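Long-range contacts in oligopeptide ABC transporter, periplasmic oligopeptide-binding protein, putative (Thermotoga maritima MSB8, PDB 5IPW), which probably binds oligopeptides outside the cell membrane and delivers them to an ABC transporter for uptake: residues G268-Y276 with M625-Q633; G324-N335 with E594-F605. One frame throughout, in Å; residues are numbered along the deposited sequence.

From the N terminus, the chain first lays down 268-276, a loop between two strands, then reaches 324-335, which leaves helix 311-324 and enters strand 326-333. Much later it returns to pair 594-605 with that strand and finishes with 625-633, its C-terminal tail. Contact 2 therefore closes a loop nested wholly inside the larger loop closed by contact 1. Contact 1 binds the tail to the loop before strand 276-281, while contact 2 joins two strand segments into the middle of a mixed sheet. Their centres lie about 19 Å apart, yet they meet: strands 605-606 and 630-631 pair antiparallel, Phe605 packs on Phe629 and Ile631, and Glu632 N probably donates to Asn604 O.

Contact 1: G268-Y276 with M625-Q633; sequences GNQLPYIDY and MPMQFFIEQ
Tyr273 and Phe630 lie at the heart of a buried, mainly apolar contact in which the C-terminal tail packs against the irregular loop between strands 263-265 and 276-281. Their rings form an edge-to-face pair: the edge of Phe630 is turned toward the face of Tyr273, with centroids 5.6 Å apart and planes at 64°. Closer to the backbone, Tyr273 CB lies 3.5 Å from Phe630 CB. One edge of the tyrosine ring also runs along the tail's backbone, with CE2 3.2 Å from Gln628 O and CD2 beside Phe629 O. The phenol oxygen points elsewhere, hydrogen-bonding with Asp265 and with Gly57 N.

Two aliphatic contacts flank the rings. Leu271 CD1 meets Met627 CE, the two side chains crossing at about a right angle. Ile274 carries CG1 anti to its carbonyl carbon (chi1 -62°) and continues extended, which brings CD1 within 4.0 Å of Phe629 CB, while CG1 faces Ile631 CD1.

The polar link is indirect. A bridging water accepts from Ile274 N at 3.0 Å and donates to Met627 O and Phe629 O, stitching the two backbones together where side chains supply no direct bond. Within the tail, Gln628 NE2 reaches back to Met625 O at 2.9 Å, across the short 3-10 segment 626-627; the acceptor lies in the plane of the Gln628 amide, while the donor stands above the carbonyl plane.

Strand 48-51 borders this packing, with Val50 against Leu271, Met627 and Gln628, while Phe605 of strand 605-606 touches both Ile274 and Ile631.

Contact 2: G324-N335 with E594-F605; sequences GGYRVLKWIAAN and EDLSPAIAKNNF
Arg327 sets CG between its backbone N and carbonyl carbon (chi1 65°) and then runs extended to NE, a course that carries its guanidinium across Ala601 to the carbonyls of the turn beyond. Lys602 reaches the other way: bends at chi2 and chi3 curl its chain back and bring NZ to Gly324 O (3.1 Å), a hydrogen bond in the last turn of helix 311-324, where its charge is likely to suit the helix's C-terminal end.

The arginine bonds lie in the guanidinium plane. NH2 gives Phe605 O a straight bond of 2.8 Å (167° at the hydrogen), and NH1 donates to Lys602 O from above that carbonyl's plane, on the face opposite the turn bond from Phe605 N. Ala601 CB covers one guanidinium face, 3.5 Å from Arg327 NH1. With a leucine in place of Arg327, the carbonyls of Lys602 and Phe605 would probably lose their guanidinium donors and the beta turn between them be less firmly held.

Strands 326-329 and 599-602 run antiparallel at 153°, with Arg327-Ala601 and Leu329-Ala599 as hydrogen-bonded pairs. An inverse gamma turn at Lys330 interrupts the ladder; beyond it the backbones meet again in a single bridge, Ile332 with Leu596, framed by Ser597 N to Trp331 O and Ala333 N to Asp595 O (2.9 Å), with Glu594 N to Asn335 O further on. Beside the break, Ala599 CB sits over the six-membered ring of Trp331, 4.0 Å from its centroid; Trp331 NE1 bonds to Pro609 O.

Both segments connect with the sheet holding strands 340-343 and 589-591, consistent with the paired interlobe connections of this family. Strands 299-300 and 613-614 flank the pair, and helix 311-324 packs against Tyr326, Lys330 and Leu596.

Contact 1: G268-Y276 with M625-Q633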
loop_
_atom_site.group_PDB
_atom_site.type_symbol
_atom_site.label_atom_id
_atom_site.label_comp_id
_atom_site.label_asym_id
_atom_site.label_seq_id
_atom_site.Cartn_x
_atom_site.Cartn_y
_atom_site.Cartn_z
ATOM N N GLY A 268 9.614 20.301 20.727
ATOM C CA GLY A 268 10.564 19.473 21.484
ATOM C C GLY A 268 9.984 18.425 22.436
ATOM O O GLY A 268 10.723 17.845 23.232
ATOM N N ASN A 269 8.676 18.179 22.375
ATOM C CA ASN A 269 8.077 17.040 23.084
ATOM C C ASN A 269 8.523 15.698 22.479
ATOM O O ASN A 269 8.327 15.454 21.293
ATOM C CB ASN A 269 6.540 17.108 23.047
ATOM C CG ASN A 269 5.987 18.343 23.732
ATOM O OD1 ASN A 269 6.288 18.606 24.890
ATOM N ND2 ASN A 269 5.171 19.110 23.013
ATOM N N GLN A 270 9.118 14.841 23.307
ATOM C CA GLN A 270 9.492 13.494 22.894
ATOM C C GLN A 270 8.242 12.653 22.666
ATOM O O GLN A 270 7.444 12.436 23.578
ATOM C CB GLN A 270 10.361 12.808 23.955
ATOM C CG GLN A 270 10.723 11.369 23.599
ATOM C CD GLN A 270 11.347 10.591 24.746
ATOM O OE1 GLN A 270 11.001 10.793 25.912
ATOM N NE2 GLN A 270 12.253 9.669 24.415
ATOM N N LEU A 271 8.095 12.160 21.450
ATOM C CA LEU A 271 6.942 11.362 21.091
ATOM C C LEU A 271 7.109 9.928 21.614
ATOM O O LEU A 271 8.200 9.541 22.035
ATOM C CB LEU A 271 6.761 11.388 19.564
ATOM C CG LEU A 271 6.485 12.779 18.996
ATOM C CD1 LEU A 271 6.598 12.765 17.484
ATOM C CD2 LEU A 271 5.115 13.287 19.416
ATOM N N PRO A 272 6.017 9.145 21.619
ATOM C CA PRO A 272 4.640 9.527 21.263
ATOM C C PRO A 272 3.993 10.408 22.308
ATOM O O PRO A 272 4.515 10.547 23.392
ATOM C CB PRO A 272 3.905 8.183 21.182
ATOM C CG PRO A 272 4.695 7.267 22.046
ATOM C CD PRO A 272 6.128 7.706 21.917
ATOM N N TYR A 273 2.862 11.009 21.983
ATOM C CA TYR A 273 2.102 11.746 22.977
ATOM C C TYR A 273 1.409 10.776 23.931
ATOM O O TYR A 273 1.384 10.975 25.141
ATOM C CB TYR A 273 1.035 12.574 22.296
ATOM C CG TYR A 273 1.533 13.759 21.496
ATOM C CD1 TYR A 273 2.249 14.779 22.098
ATOM C CD2 TYR A 273 1.230 13.882 20.152
ATOM C CE1 TYR A 273 2.670 15.880 21.372
ATOM C CE2 TYR A 273 1.638 14.976 19.425
ATOM C CZ TYR A 273 2.367 15.962 20.039
ATOM O OH TYR A 273 2.748 17.051 19.308
ATOM N N ILE A 274 0.872 9.709 23.354
ATOM C CA ILE A 274 0.068 8.735 24.074
ATOM C C ILE A 274 0.951 7.763 24.871
ATOM O O ILE A 274 1.931 7.232 24.349
ATOM C CB ILE A 274 -0.847 7.994 23.079
ATOM C CG1 ILE A 274 -1.786 9.011 22.420
ATOM C CG2 ILE A 274 -1.638 6.896 23.781
ATOM C CD1 ILE A 274 -2.509 8.486 21.207
ATOM N N ASP A 275 0.596 7.548 26.136
ATOM C CA ASP A 275 1.393 6.724 27.047
ATOM C C ASP A 275 1.216 5.228 26.778
ATOM O O ASP A 275 2.191 4.463 26.773
ATOM C CB ASP A 275 1.013 7.018 28.500
ATOM C CG ASP A 275 1.571 8.339 29.017
ATOM O OD1 ASP A 275 2.547 8.870 28.438
ATOM O OD2 ASP A 275 1.048 8.837 30.042
ATOM N N TYR A 276 -0.031 4.817 26.582
ATOM C CA TYR A 276 -0.365 3.415 26.382
ATOM C C TYR A 276 -1.394 3.254 25.285
ATOM O O TYR A 276 -2.262 4.113 25.114
ATOM C CB TYR A 276 -0.959 2.825 27.658
ATOM C CG TYR A 276 -0.024 2.817 28.829
ATOM C CD1 TYR A 276 0.837 1.753 29.043
ATOM C CD2 TYR A 276 -0.019 3.853 29.730
ATOM C CE1 TYR A 276 1.696 1.736 30.126
ATOM C CE2 TYR A 276 0.828 3.852 30.818
ATOM C CZ TYR A 276 1.689 2.792 31.009
ATOM O OH TYR A 276 2.546 2.800 32.089
ATOM N N MET A 625 0.509 8.657 10.416
ATOM C CA MET A 625 1.568 8.966 11.371
ATOM C C MET A 625 1.096 8.978 12.821
ATOM O O MET A 625 1.090 10.017 13.473
ATOM C CB MET A 625 2.279 10.284 10.994
ATOM C CG MET A 625 3.790 10.247 11.222
ATOM S SD MET A 625 4.558 8.777 10.491
ATOM C CE MET A 625 6.238 8.926 11.071
ATOM N N PRO A 626 0.716 7.803 13.344
ATOM C CA PRO A 626 0.106 7.715 14.680
ATOM C C PRO A 626 0.996 8.074 15.868
ATOM O O PRO A 626 0.487 8.313 16.968
ATOM C CB PRO A 626 -0.335 6.252 14.769
ATOM C CG PRO A 626 0.494 5.534 13.777
ATOM C CD PRO A 626 0.702 6.503 12.655
ATOM N N MET A 627 2.306 8.130 15.665
ATOM C CA MET A 627 3.201 8.545 16.740
ATOM C C MET A 627 2.863 9.949 17.260
ATOM O O MET A 627 3.169 10.265 18.408
ATOM C CB MET A 627 4.675 8.448 16.306
ATOM C CG MET A 627 5.159 9.520 15.329
ATOM S SD MET A 627 6.784 9.145 14.597
ATOM C CE MET A 627 7.605 10.576 15.208
ATOM N N GLN A 628 2.228 10.778 16.426
ATOM C CA GLN A 628 1.840 12.145 16.832
ATOM C C GLN A 628 0.341 12.330 17.066
ATOM O O GLN A 628 -0.131 13.461 17.203
ATOM C CB GLN A 628 2.372 13.218 15.846
ATOM C CG GLN A 628 2.003 13.069 14.381
ATOM C CD GLN A 628 0.605 13.535 14.047
ATOM O OE1 GLN A 628 0.266 14.699 14.238
ATOM N NE2 GLN A 628 -0.215 12.625 13.525
ATOM N N PHE A 629 -0.406 11.232 17.120
ATOM C CA PHE A 629 -1.792 11.286 17.597
ATOM C C PHE A 629 -1.749 11.639 19.062
ATOM O O PHE A 629 -0.797 11.280 19.750
ATOM C CB PHE A 629 -2.493 9.936 17.477
ATOM C CG PHE A 629 -2.751 9.476 16.066
ATOM C CD1 PHE A 629 -2.584 10.314 14.971
ATOM C CD2 PHE A 629 -3.222 8.192 15.849
ATOM C CE1 PHE A 629 -2.842 9.863 13.685
ATOM C CE2 PHE A 629 -3.504 7.739 14.570
ATOM C CZ PHE A 629 -3.301 8.572 13.485
ATOM N N PHE A 630 -2.770 12.336 19.544
ATOM C CA PHE A 630 -2.901 12.568 20.978
ATOM C C PHE A 630 -4.337 12.621 21.469
ATOM O O PHE A 630 -5.267 12.787 20.688
ATOM C CB PHE A 630 -2.150 13.837 21.404
ATOM C CG PHE A 630 -2.862 15.134 21.079
ATOM C CD1 PHE A 630 -2.810 15.672 19.805
ATOM C CD2 PHE A 630 -3.526 15.843 22.065
ATOM C CE1 PHE A 630 -3.425 16.880 19.513
ATOM C CE2 PHE A 630 -4.146 17.050 21.780
ATOM C CZ PHE A 630 -4.099 17.567 20.498
ATOM N N ILE A 631 -4.473 12.485 22.785
ATOM C CA ILE A 631 -5.743 12.590 23.485
ATOM C C ILE A 631 -5.746 13.880 24.293
ATOM O O ILE A 631 -4.837 14.123 25.089
ATOM C CB ILE A 631 -5.937 11.393 24.453
ATOM C CG1 ILE A 631 -5.980 10.084 23.672
ATOM C CG2 ILE A 631 -7.217 11.532 25.269
ATOM C CD1 ILE A 631 -5.553 8.887 24.491
ATOM N N GLU A 632 -6.785 14.688 24.121
ATOM C CA GLU A 632 -6.888 15.943 24.860
ATOM C C GLU A 632 -6.839 15.691 26.361
ATOM O O GLU A 632 -7.415 14.728 26.844
ATOM C CB GLU A 632 -8.174 16.673 24.491
ATOM C CG GLU A 632 -8.156 17.202 23.070
ATOM C CD GLU A 632 -9.466 17.817 22.627
ATOM O OE1 GLU A 632 -10.501 17.604 23.291
ATOM O OE2 GLU A 632 -9.456 18.508 21.582
ATOM N N GLN A 633 -6.118 16.542 27.080
ATOM C CA GLN A 633 -6.030 16.467 28.533
ATOM C C GLN A 633 -6.682 17.705 29.127
ATOM O O GLN A 633 -7.431 17.599 30.094
ATOM C CB GLN A 633 -4.573 16.375 29.003
ATOM C CG GLN A 633 -3.742 15.286 28.339
ATOM C CD GLN A 633 -4.163 13.874 28.731
ATOM O OE1 GLN A 633 -4.112 13.507 29.900
ATOM N NE2 GLN A 633 -4.557 13.067 27.743
HETATM O O HOH W 1 0.874 9.410 20.342
#

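Contact 2: G324-N335 with E594-F605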
loop_
_atom_site.group_PDB
_atom_site.type_symbol
_atom_site.label_atom_id
_atom_site.label_comp_id
_atom_site.label_asym_id
_atom_site.label_seq_id
_atom_site.Cartn_x
_atom_site.Cartn_y
_atom_site.Cartn_z
ATOM N N GLY A 324 -22.276 8.566 20.261
ATOM C CA GLY A 324 -20.992 7.940 20.566
ATOM C C GLY A 324 -19.836 8.874 20.920
ATOM O O GLY A 324 -18.825 8.423 21.451
ATOM N N GLY A 325 -19.966 10.163 20.626
ATOM C CA GLY A 325 -18.909 11.124 20.941
ATOM C C GLY A 325 -17.675 10.992 20.056
ATOM O O GLY A 325 -16.548 11.143 20.529
ATOM N N TYR A 326 -17.895 10.720 18.773
ATOM C CA TYR A 326 -16.812 10.510 17.829
ATOM C C TYR A 326 -17.177 11.073 16.466
ATOM O O TYR A 326 -18.298 11.508 16.248
ATOM C CB TYR A 326 -16.474 9.013 17.707
ATOM C CG TYR A 326 -17.568 8.161 17.092
ATOM C CD1 TYR A 326 -17.711 8.065 15.718
ATOM C CD2 TYR A 326 -18.459 7.447 17.898
ATOM C CE1 TYR A 326 -18.709 7.289 15.158
ATOM C CE2 TYR A 326 -19.460 6.662 17.349
ATOM C CZ TYR A 326 -19.589 6.588 15.984
ATOM O OH TYR A 326 -20.593 5.825 15.440
ATOM N N ARG A 327 -16.214 11.060 15.553
ATOM C CA ARG A 327 -16.447 11.494 14.183
ATOM C C ARG A 327 -16.008 10.399 13.235
ATOM O O ARG A 327 -15.159 9.579 13.577
ATOM C CB ARG A 327 -15.708 12.807 13.884
ATOM C CG ARG A 327 -14.190 12.735 13.923
ATOM C CD ARG A 327 -13.595 14.126 14.118
ATOM N NE ARG A 327 -12.134 14.135 14.200
ATOM C CZ ARG A 327 -11.433 13.681 15.233
ATOM N NH1 ARG A 327 -12.046 13.145 16.283
ATOM N NH2 ARG A 327 -10.106 13.748 15.214
ATOM N N VAL A 328 -16.617 10.379 12.056
ATOM C CA VAL A 328 -16.301 9.401 11.033
ATOM C C VAL A 328 -15.405 10.063 10.003
ATOM O O VAL A 328 -15.779 11.067 9.388
ATOM C CB VAL A 328 -17.570 8.871 10.339
ATOM C CG1 VAL A 328 -17.213 8.001 9.144
ATOM C CG2 VAL A 328 -18.416 8.076 11.323
ATOM N N LEU A 329 -14.227 9.488 9.811
ATOM C CA LEU A 329 -13.256 10.032 8.882
ATOM C C LEU A 329 -13.462 9.384 7.521
ATOM O O LEU A 329 -13.458 8.153 7.397
ATOM C CB LEU A 329 -11.834 9.816 9.412
ATOM C CG LEU A 329 -11.617 10.480 10.777
ATOM C CD1 LEU A 329 -10.404 9.909 11.480
ATOM C CD2 LEU A 329 -11.487 11.984 10.632
ATOM N N LYS A 330 -13.644 10.229 6.509
ATOM C CA LYS A 330 -13.975 9.784 5.159
ATOM C C LYS A 330 -12.722 9.394 4.389
ATOM O O LYS A 330 -12.429 9.957 3.334
ATOM C CB LYS A 330 -14.740 10.884 4.394
ATOM C CG LYS A 330 -16.254 10.809 4.507
ATOM C CD LYS A 330 -16.785 11.506 5.746
ATOM C CE LYS A 330 -18.271 11.228 5.940
ATOM N NZ LYS A 330 -18.741 11.702 7.273
ATOM N N TRP A 331 -11.983 8.423 4.910
ATOM C CA TRP A 331 -10.820 7.904 4.192
ATOM C C TRP A 331 -11.293 6.978 3.079
ATOM O O TRP A 331 -12.338 6.336 3.199
ATOM C CB TRP A 331 -9.879 7.143 5.129
ATOM C CG TRP A 331 -9.305 7.964 6.244
ATOM C CD1 TRP A 331 -9.463 9.306 6.458
ATOM C CD2 TRP A 331 -8.447 7.497 7.278
ATOM N NE1 TRP A 331 -8.766 9.691 7.571
ATOM C CE2 TRP A 331 -8.134 8.595 8.091
ATOM C CE3 TRP A 331 -7.913 6.250 7.598
ATOM C CZ2 TRP A 331 -7.324 8.481 9.206
ATOM C CZ3 TRP A 331 -7.108 6.144 8.707
ATOM C CH2 TRP A 331 -6.815 7.250 9.492
ATOM N N ILE A 332 -10.509 6.898 2.009
ATOM C CA ILE A 332 -10.858 6.090 0.845
ATOM C C ILE A 332 -9.906 4.905 0.658
ATOM O O ILE A 332 -8.769 4.928 1.134
ATOM C CB ILE A 332 -10.884 6.943 -0.442
ATOM C CG1 ILE A 332 -9.489 7.508 -0.770
ATOM C CG2 ILE A 332 -11.918 8.059 -0.310
ATOM C CD1 ILE A 332 -9.384 8.139 -2.150
ATOM N N ALA A 333 -10.390 3.868 -0.024
ATOM C CA ALA A 333 -9.546 2.761 -0.459
ATOM C C ALA A 333 -8.817 3.211 -1.708
ATOM O O ALA A 333 -9.232 4.167 -2.360
ATOM C CB ALA A 333 -10.378 1.524 -0.741
ATOM N N ALA A 334 -7.729 2.525 -2.042
ATOM C CA ALA A 334 -6.871 2.943 -3.147
ATOM C C ALA A 334 -7.156 2.137 -4.410
ATOM O O ALA A 334 -6.232 1.628 -5.058
ATOM C CB ALA A 334 -5.409 2.813 -2.749
ATOM N N ASN A 335 -8.431 2.025 -4.767
ATOM C CA ASN A 335 -8.792 1.352 -6.007
ATOM C C ASN A 335 -9.321 2.325 -7.052
ATOM O O ASN A 335 -10.222 3.111 -6.783
ATOM C CB ASN A 335 -9.756 0.184 -5.768
ATOM C CG ASN A 335 -10.971 0.567 -4.966
ATOM O OD1 ASN A 335 -11.464 1.690 -5.051
ATOM N ND2 ASN A 335 -11.478 -0.379 -4.184
ATOM N N GLU A 594 -12.661 4.453 -5.849
ATOM C CA GLU A 594 -12.471 5.098 -4.551
ATOM C C GLU A 594 -13.524 4.780 -3.489
ATOM O O GLU A 594 -14.089 5.688 -2.886
ATOM C CB GLU A 594 -12.369 6.614 -4.746
ATOM C CG GLU A 594 -11.204 7.010 -5.641
ATOM C CD GLU A 594 -11.092 8.508 -5.860
ATOM O OE1 GLU A 594 -10.017 8.961 -6.304
ATOM O OE2 GLU A 594 -12.075 9.233 -5.600
ATOM N N ASP A 595 -13.766 3.494 -3.241
ATOM C CA ASP A 595 -14.655 3.089 -2.145
ATOM C C ASP A 595 -14.317 3.867 -0.878
ATOM O O ASP A 595 -13.161 4.207 -0.632
ATOM C CB ASP A 595 -14.510 1.598 -1.811
ATOM C CG ASP A 595 -14.950 0.691 -2.936
ATOM O OD1 ASP A 595 -14.384 0.803 -4.043
ATOM O OD2 ASP A 595 -15.843 -0.151 -2.701
ATOM N N LEU A 596 -15.325 4.134 -0.063
ATOM C CA LEU A 596 -15.081 4.727 1.233
ATOM C C LEU A 596 -14.503 3.630 2.109
ATOM O O LEU A 596 -14.987 2.504 2.087
ATOM C CB LEU A 596 -16.379 5.277 1.832
ATOM C CG LEU A 596 -16.311 6.615 2.569
ATOM C CD1 LEU A 596 -15.738 7.732 1.706
ATOM C CD2 LEU A 596 -17.708 6.987 3.025
ATOM N N SER A 597 -13.446 3.959 2.847
ATOM C CA SER A 597 -12.813 3.047 3.799
ATOM C C SER A 597 -12.658 3.810 5.106
ATOM O O SER A 597 -11.561 4.247 5.449
ATOM C CB SER A 597 -11.447 2.588 3.276
ATOM O OG SER A 597 -10.873 1.617 4.135
ATOM N N PRO A 598 -13.765 3.990 5.832
ATOM C CA PRO A 598 -13.803 4.970 6.901
ATOM C C PRO A 598 -13.140 4.532 8.194
ATOM O O PRO A 598 -12.979 3.342 8.460
ATOM C CB PRO A 598 -15.300 5.167 7.129
ATOM C CG PRO A 598 -15.875 3.833 6.826
ATOM C CD PRO A 598 -15.063 3.313 5.671
ATOM N N ALA A 599 -12.771 5.525 8.987
ATOM C CA ALA A 599 -12.210 5.307 10.303
ATOM C C ALA A 599 -13.027 6.137 11.256
ATOM O O ALA A 599 -13.831 6.971 10.834
ATOM C CB ALA A 599 -10.759 5.757 10.338
ATOM N N ILE A 600 -12.825 5.916 12.543
ATOM C CA ILE A 600 -13.430 6.778 13.537
ATOM C C ILE A 600 -12.380 7.245 14.516
ATOM O O ILE A 600 -11.372 6.575 14.731
ATOM C CB ILE A 600 -14.605 6.103 14.283
ATOM C CG1 ILE A 600 -14.125 4.998 15.229
ATOM C CG2 ILE A 600 -15.609 5.549 13.284
ATOM C CD1 ILE A 600 -15.217 4.486 16.152
ATOM N N ALA A 601 -12.632 8.419 15.078
ATOM C CA ALA A 601 -11.805 8.977 16.117
ATOM C C ALA A 601 -12.719 9.711 17.072
ATOM O O ALA A 601 -13.547 10.492 16.651
ATOM C CB ALA A 601 -10.792 9.938 15.520
ATOM N N LYS A 602 -12.573 9.454 18.357
ATOM C CA LYS A 602 -13.277 10.227 19.351
ATOM C C LYS A 602 -12.993 11.708 19.148
ATOM O O LYS A 602 -11.945 12.083 18.632
ATOM C CB LYS A 602 -12.850 9.809 20.757
ATOM C CG LYS A 602 -13.319 8.415 21.144
ATOM C CD LYS A 602 -14.783 8.385 21.534
ATOM C CE LYS A 602 -14.980 8.899 22.948
ATOM N NZ LYS A 602 -16.366 8.601 23.392
ATOM N N ASN A 603 -13.929 12.544 19.574
ATOM C CA ASN A 603 -13.792 13.985 19.433
ATOM C C ASN A 603 -12.604 14.573 20.184
ATOM O O ASN A 603 -12.141 15.658 19.837
ATOM C CB ASN A 603 -15.074 14.686 19.886
ATOM C CG ASN A 603 -16.240 14.391 18.976
ATOM O OD1 ASN A 603 -16.058 14.101 17.797
ATOM N ND2 ASN A 603 -17.445 14.450 19.519
ATOM N N ASN A 604 -12.125 13.867 21.209
ATOM C CA ASN A 604 -10.967 14.323 21.977
ATOM C C ASN A 604 -9.675 13.602 21.572
ATOM O O ASN A 604 -8.649 13.712 22.252
ATOM C CB ASN A 604 -11.226 14.170 23.477
ATOM C CG ASN A 604 -11.233 12.722 23.938
ATOM O OD1 ASN A 604 -11.605 11.809 23.188
ATOM N ND2 ASN A 604 -10.820 12.505 25.189
ATOM N N PHE A 605 -9.749 12.867 20.464
ATOM C CA PHE A 605 -8.617 12.150 19.913
ATOM C C PHE A 605 -8.171 12.884 18.654
ATOM O O PHE A 605 -8.897 12.928 17.656
ATOM C CB PHE A 605 -8.997 10.707 19.594
ATOM C CG PHE A 605 -7.813 9.814 19.388
ATOM C CD1 PHE A 605 -7.196 9.736 18.154
ATOM C CD2 PHE A 605 -7.300 9.071 20.444
ATOM C CE1 PHE A 605 -6.096 8.920 17.967
ATOM C CE2 PHE A 605 -6.207 8.248 20.265
ATOM C CZ PHE A 605 -5.603 8.171 19.022
HETATM O O HOH W 2 -19.559 13.485 17.527
#